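Local coordinates for carbohydrate deacetylase Agd3 (Neosartorya fumigata, PDB 6NWZ), which probably removes N-acetyl groups from the exopolysaccharide galactosaminogalactan and is required for biofilm formation by Aspergillus fumigatus, at residues Q143-T148 and N227-A232; E167-Y172 and G217-W222. One frame throughout, in Å; residues are numbered along the deposited sequence.

Contact 1: residues Q143-T148 and N227-A232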
loop_
_atom_site.group_PDB
_atom_site.type_symbol
_atom_site.label_atom_id
_atom_site.label_comp_id
_atom_site.label_asym_id
_atom_site.label_seq_id
_atom_site.Cartn_x
_atom_site.Cartn_y
_atom_site.Cartn_z
ATOM N N GLN A 143 23.903 10.866 -1.273
ATOM C CA GLN A 143 24.718 9.968 -2.083
ATOM C C GLN A 143 23.774 9.017 -2.792
ATOM O O GLN A 143 23.061 8.250 -2.138
ATOM C CB GLN A 143 25.738 9.192 -1.244
ATOM C CG GLN A 143 26.695 8.354 -2.087
ATOM C CD GLN A 143 27.918 7.894 -1.316
ATOM O OE1 GLN A 143 27.820 7.487 -0.160
ATOM N NE2 GLN A 143 29.082 7.965 -1.953
ATOM N N LEU A 144 23.760 9.075 -4.119
ATOM C CA LEU A 144 22.833 8.269 -4.894
ATOM C C LEU A 144 23.265 6.811 -4.904
ATOM O O LEU A 144 24.459 6.499 -4.944
ATOM C CB LEU A 144 22.727 8.804 -6.318
ATOM C CG LEU A 144 22.106 10.200 -6.380
ATOM C CD1 LEU A 144 21.810 10.575 -7.811
ATOM C CD2 LEU A 144 20.843 10.260 -5.534
ATOM N N LEU A 145 22.278 5.920 -4.858
ATOM C CA LEU A 145 22.485 4.480 -4.823
ATOM C C LEU A 145 21.669 3.841 -5.936
ATOM O O LEU A 145 20.560 4.291 -6.233
ATOM C CB LEU A 145 22.075 3.905 -3.459
ATOM C CG LEU A 145 21.741 2.418 -3.319
ATOM C CD1 LEU A 145 22.971 1.580 -3.534
ATOM C CD2 LEU A 145 21.161 2.140 -1.953
ATOM N N SER A 146 22.218 2.798 -6.553
ATOM C CA SER A 146 21.508 2.127 -7.633
ATOM C C SER A 146 21.997 0.693 -7.754
ATOM O O SER A 146 23.166 0.399 -7.493
ATOM C CB SER A 146 21.709 2.847 -8.965
ATOM O OG SER A 146 23.030 2.638 -9.422
ATOM N N PHE A 147 21.088 -0.192 -8.164
ATOM C CA PHE A 147 21.469 -1.557 -8.503
ATOM C C PHE A 147 22.201 -1.575 -9.836
ATOM O O PHE A 147 21.732 -0.997 -10.822
ATOM C CB PHE A 147 20.239 -2.463 -8.571
ATOM C CG PHE A 147 19.696 -2.846 -7.228
ATOM C CD1 PHE A 147 20.406 -3.698 -6.398
ATOM C CD2 PHE A 147 18.478 -2.352 -6.794
ATOM C CE1 PHE A 147 19.912 -4.046 -5.158
ATOM C CE2 PHE A 147 17.979 -2.697 -5.558
ATOM C CZ PHE A 147 18.696 -3.544 -4.738
ATOM N N THR A 148 23.357 -2.236 -9.867
ATOM C CA THR A 148 24.126 -2.369 -11.093
ATOM C C THR A 148 24.004 -3.749 -11.721
ATOM O O THR A 148 24.397 -3.924 -12.879
ATOM C CB THR A 148 25.599 -2.055 -10.830
ATOM O OG1 THR A 148 26.095 -2.914 -9.797
ATOM C CG2 THR A 148 25.747 -0.611 -10.395
ATOM N N ASN A 227 12.364 0.478 1.602
ATOM C CA ASN A 227 11.266 -0.302 1.039
ATOM C C ASN A 227 11.501 -0.666 -0.422
ATOM O O ASN A 227 10.886 -1.619 -0.913
ATOM C CB ASN A 227 9.948 0.462 1.179
ATOM C CG ASN A 227 9.406 0.425 2.591
ATOM O OD1 ASN A 227 8.618 -0.455 2.940
ATOM N ND2 ASN A 227 9.826 1.378 3.413
ATOM N N TYR A 228 12.363 0.071 -1.125
ATOM C CA TYR A 228 12.745 -0.301 -2.483
ATOM C C TYR A 228 13.776 -1.420 -2.478
ATOM O O TYR A 228 13.653 -2.395 -3.229
ATOM C CB TYR A 228 13.295 0.918 -3.224
ATOM C CG TYR A 228 13.900 0.619 -4.582
ATOM C CD1 TYR A 228 13.103 0.208 -5.641
ATOM C CD2 TYR A 228 15.264 0.776 -4.815
ATOM C CE1 TYR A 228 13.641 -0.052 -6.886
ATOM C CE2 TYR A 228 15.814 0.516 -6.065
ATOM C CZ TYR A 228 14.993 0.101 -7.097
ATOM O OH TYR A 228 15.508 -0.163 -8.350
ATOM N N LEU A 229 14.802 -1.290 -1.635
ATOM C CA LEU A 229 15.889 -2.259 -1.630
ATOM C C LEU A 229 15.423 -3.633 -1.172
ATOM O O LEU A 229 15.948 -4.649 -1.640
ATOM C CB LEU A 229 17.025 -1.763 -0.735
ATOM C CG LEU A 229 17.694 -0.441 -1.118
ATOM C CD1 LEU A 229 18.774 -0.093 -0.112
ATOM C CD2 LEU A 229 18.278 -0.504 -2.523
ATOM N N GLN A 230 14.439 -3.688 -0.272
ATOM C CA GLN A 230 14.107 -4.953 0.376
ATOM C C GLN A 230 13.615 -5.992 -0.622
ATOM O O GLN A 230 13.728 -7.197 -0.368
ATOM C CB GLN A 230 13.062 -4.727 1.464
ATOM C CG GLN A 230 11.741 -4.203 0.948
ATOM C CD GLN A 230 10.748 -3.962 2.062
ATOM O OE1 GLN A 230 10.993 -4.319 3.216
ATOM N NE2 GLN A 230 9.619 -3.348 1.724
ATOM N N HIS A 231 13.082 -5.553 -1.765
ATOM C CA HIS A 231 12.603 -6.495 -2.768
ATOM C C HIS A 231 13.741 -7.262 -3.427
ATOM O O HIS A 231 13.509 -8.337 -3.992
ATOM C CB HIS A 231 11.773 -5.753 -3.814
ATOM C CG HIS A 231 10.586 -5.050 -3.239
ATOM N ND1 HIS A 231 9.469 -5.725 -2.793
ATOM C CD2 HIS A 231 10.344 -3.736 -3.020
ATOM C CE1 HIS A 231 8.587 -4.854 -2.333
ATOM N NE2 HIS A 231 9.094 -3.641 -2.460
ATOM N N ALA A 232 14.965 -6.744 -3.359
ATOM C CA ALA A 232 16.099 -7.486 -3.889
ATOM C C ALA A 232 16.441 -8.674 -2.997
ATOM O O ALA A 232 16.531 -9.811 -3.471
ATOM C CB ALA A 232 17.301 -6.557 -4.052
#
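Phe-147 and Tyr-228 meet through different first torsions: the phenylalanine CG lies beside its own backbone N, opposite the carbonyl carbon (chi1 -76°), while the tyrosine CG is turned opposite its backbone N. The two side chains then run past each other in opposite senses, and CE2 of Tyr-228 comes to the edge of the Phe-147 ring, 3.9 Å from Phe-147 CE2. With the planes at 55° this is an oblique aromatic pair, neither stacked nor T-shaped. The far end of the phenylalanine does the rest of the work. Its CZ lies 3.4 Å from Ala-232 CB, so the ring end rests against the helix at this alanine, and its CE2 lies 3.8 Å from Leu-229 CD2. Leu-229 uses its other methyl for a second partner: CD1 meets Leu-145 CD2 tip to tip at 3.8 Å. Leu-229 thus touches both inward-pointing residues of the strand, while Ser-146 between them points away from the helix. All five touching residues are buried, and what joins the two segments is apolar packing.

The helix 227-232 runs nearly along the strand 144-147, at 26° and with their axes 10.7 Å apart, as a helix lying on one face of a sheet. Strand 144-147 pairs antiparallel with strands 164-165 and 182-188; Val-164 touches both Leu-145 and Tyr-228, and Leu-158 adds to the packing round Phe-147. Beyond Tyr-228, Leu-536 of helix 520-536 continues the apolar layer.

Contact 2: residues E167-Y172 and G217-W222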
loop_
_atom_site.group_PDB
_atom_site.type_symbol
_atom_site.label_atom_id
_atom_site.label_comp_id
_atom_site.label_asym_id
_atom_site.label_seq_id
_atom_site.Cartn_x
_atom_site.Cartn_y
_atom_site.Cartn_z
ATOM N N GLU A 167 20.065 9.452 1.728
ATOM C CA GLU A 167 20.093 10.484 2.753
ATOM C C GLU A 167 19.356 10.006 3.997
ATOM O O GLU A 167 18.206 9.565 3.926
ATOM C CB GLU A 167 19.475 11.773 2.211
ATOM C CG GLU A 167 19.569 12.968 3.142
ATOM C CD GLU A 167 19.231 14.271 2.439
ATOM O OE1 GLU A 167 19.477 14.367 1.217
ATOM O OE2 GLU A 167 18.714 15.197 3.101
ATOM N N GLY A 168 20.040 10.068 5.138
ATOM C CA GLY A 168 19.496 9.594 6.386
ATOM C C GLY A 168 19.844 8.164 6.729
ATOM O O GLY A 168 19.667 7.759 7.881
ATOM N N LEU A 169 20.324 7.386 5.767
ATOM C CA LEU A 169 20.738 6.011 6.001
ATOM C C LEU A 169 22.259 5.972 6.062
ATOM O O LEU A 169 22.931 6.275 5.071
ATOM C CB LEU A 169 20.221 5.089 4.896
ATOM C CG LEU A 169 18.711 5.032 4.668
ATOM C CD1 LEU A 169 18.375 4.140 3.474
ATOM C CD2 LEU A 169 18.007 4.545 5.923
ATOM N N TRP A 170 22.798 5.616 7.224
ATOM C CA TRP A 170 24.244 5.503 7.356
ATOM C C TRP A 170 24.738 4.304 6.556
ATOM O O TRP A 170 24.196 3.201 6.682
ATOM C CB TRP A 170 24.629 5.371 8.829
ATOM C CG TRP A 170 26.075 5.641 9.099
ATOM C CD1 TRP A 170 27.041 4.724 9.391
ATOM C CD2 TRP A 170 26.723 6.920 9.097
ATOM N NE1 TRP A 170 28.251 5.352 9.575
ATOM C CE2 TRP A 170 28.082 6.700 9.398
ATOM C CE3 TRP A 170 26.284 8.229 8.873
ATOM C CZ2 TRP A 170 29.005 7.740 9.480
ATOM C CZ3 TRP A 170 27.204 9.259 8.950
ATOM C CH2 TRP A 170 28.548 9.009 9.252
ATOM N N HIS A 171 25.758 4.516 5.722
ATOM C CA HIS A 171 26.323 3.444 4.909
ATOM C C HIS A 171 27.846 3.541 4.917
ATOM O O HIS A 171 28.431 4.460 5.492
ATOM C CB HIS A 171 25.772 3.477 3.482
ATOM C CG HIS A 171 25.864 4.819 2.828
ATOM N ND1 HIS A 171 24.924 5.809 3.025
ATOM C CD2 HIS A 171 26.781 5.335 1.975
ATOM C CE1 HIS A 171 25.257 6.877 2.321
ATOM N NE2 HIS A 171 26.382 6.617 1.678
ATOM N N TYR A 172 28.494 2.564 4.283
ATOM C CA TYR A 172 29.953 2.490 4.246
ATOM C C TYR A 172 30.390 2.128 2.833
ATOM O O TYR A 172 30.267 0.964 2.417
ATOM C CB TYR A 172 30.494 1.470 5.244
ATOM C CG TYR A 172 29.918 1.570 6.638
ATOM C CD1 TYR A 172 28.758 0.886 6.976
ATOM C CD2 TYR A 172 30.541 2.334 7.619
ATOM C CE1 TYR A 172 28.224 0.964 8.245
ATOM C CE2 TYR A 172 30.012 2.418 8.899
ATOM C CZ TYR A 172 28.851 1.729 9.204
ATOM O OH TYR A 172 28.308 1.797 10.468
ATOM N N GLY A 217 22.338 0.939 6.206
ATOM C CA GLY A 217 21.283 0.670 7.164
ATOM C C GLY A 217 19.913 0.621 6.510
ATOM O O GLY A 217 19.682 1.189 5.443
ATOM N N PHE A 218 18.992 -0.078 7.168
ATOM C CA PHE A 218 17.611 -0.189 6.722
ATOM C C PHE A 218 16.671 0.464 7.731
ATOM O O PHE A 218 16.913 0.427 8.941
ATOM C CB PHE A 218 17.220 -1.653 6.513
ATOM C CG PHE A 218 17.562 -2.177 5.151
ATOM C CD1 PHE A 218 18.878 -2.349 4.767
ATOM C CD2 PHE A 218 16.560 -2.507 4.258
ATOM C CE1 PHE A 218 19.188 -2.838 3.509
ATOM C CE2 PHE A 218 16.862 -2.996 3.001
ATOM C CZ PHE A 218 18.176 -3.162 2.626
ATOM N N ALA A 219 15.592 1.069 7.224
ATOM C CA ALA A 219 14.607 1.741 8.066
ATOM C C ALA A 219 13.303 1.800 7.271
ATOM O O ALA A 219 12.925 2.829 6.708
ATOM C CB ALA A 219 15.073 3.135 8.484
ATOM N N THR A 220 12.619 0.656 7.208
ATOM C CA THR A 220 11.373 0.563 6.456
ATOM C C THR A 220 10.262 1.422 7.048
ATOM O O THR A 220 9.240 1.617 6.384
ATOM C CB THR A 220 10.917 -0.895 6.379
ATOM O OG1 THR A 220 10.634 -1.381 7.700
ATOM C CG2 THR A 220 12.004 -1.758 5.743
ATOM N N ASP A 221 10.435 1.941 8.266
ATOM C CA ASP A 221 9.385 2.748 8.882
ATOM C C ASP A 221 9.261 4.118 8.220
ATOM O O ASP A 221 8.150 4.639 8.072
ATOM C CB ASP A 221 9.641 2.901 10.385
ATOM C CG ASP A 221 11.113 3.092 10.716
ATOM O OD1 ASP A 221 11.961 2.397 10.116
ATOM O OD2 ASP A 221 11.425 3.933 11.584
ATOM N N TRP A 222 10.381 4.721 7.817
ATOM C CA TRP A 222 10.345 6.051 7.219
ATOM C C TRP A 222 10.992 6.147 5.846
ATOM O O TRP A 222 10.671 7.087 5.110
ATOM C CB TRP A 222 11.013 7.085 8.144
ATOM C CG TRP A 222 12.479 6.852 8.390
ATOM C CD1 TRP A 222 13.039 6.207 9.456
ATOM C CD2 TRP A 222 13.571 7.266 7.554
ATOM N NE1 TRP A 222 14.409 6.192 9.334
ATOM C CE2 TRP A 222 14.761 6.832 8.175
ATOM C CE3 TRP A 222 13.659 7.959 6.341
ATOM C CZ2 TRP A 222 16.020 7.066 7.623
ATOM C CZ3 TRP A 222 14.911 8.187 5.793
ATOM C CH2 TRP A 222 16.074 7.744 6.435
#
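This is a loop-to-loop contact at the protein surface, between the connection from strand 164-165 to strand 174-176 and the one from strand 209-214 to helix 224-237. One backbone bond ties the loops together: Gly-217 N donates to Trp-170 O at 3.0 Å, with an N-H...O angle of 154°. Next to it Leu-169 reaches across, its CD1 3.8 Å from Gly-217 O and its CD2 against the six-membered part of the Trp-222 indole, 3.6 Å from Trp-222 CZ2. The tryptophan CG stands between its backbone N and carbonyl carbon (chi1 63°), which sends the indole back toward the other loop. There its rim meets two carbonyls, Glu-167 O lying in the ring plane 3.8 Å from Trp-222 CH2 and Gly-168 O near that plane. Ala-219 CB adds a looser apolar contact, 4.1 Å from Leu-169 CD2. Within the first loop, His-171 ND1 donates to Leu-169 O at 2.9 Å, the acceptor lying near the plane of the histidine ring. Thr-225 and Ser-226 of helix 224-237 also touch Leu-169. The arrangement is one of irregular surface loops within the CBM87 module, held by a single backbone bond and a leucine-tryptophan contact.

How the contacts relate
Contacts 1 and 2 have their centres about 11 Å apart and both belong to the CBM87 module. In chain order come 143-148, 167-172, 217-222 and 227-232, so both segments of contact 2 lie between those of contact 1. Strand 164-165, partner of strand 144-147, leads into the first loop, and the second loop runs into helix 224-237. The two also meet directly: probable hydrogen bonds run from Asn-227 ND2 to the backbone Thr-220 O and between Gln-143 OE1 and His-171 NE2, and Leu-229 packs on Phe-218. A buried strand-helix interface thus continues into a surface loop pair, so the segments leading out of the strand pair and into the helix also meet at the surface.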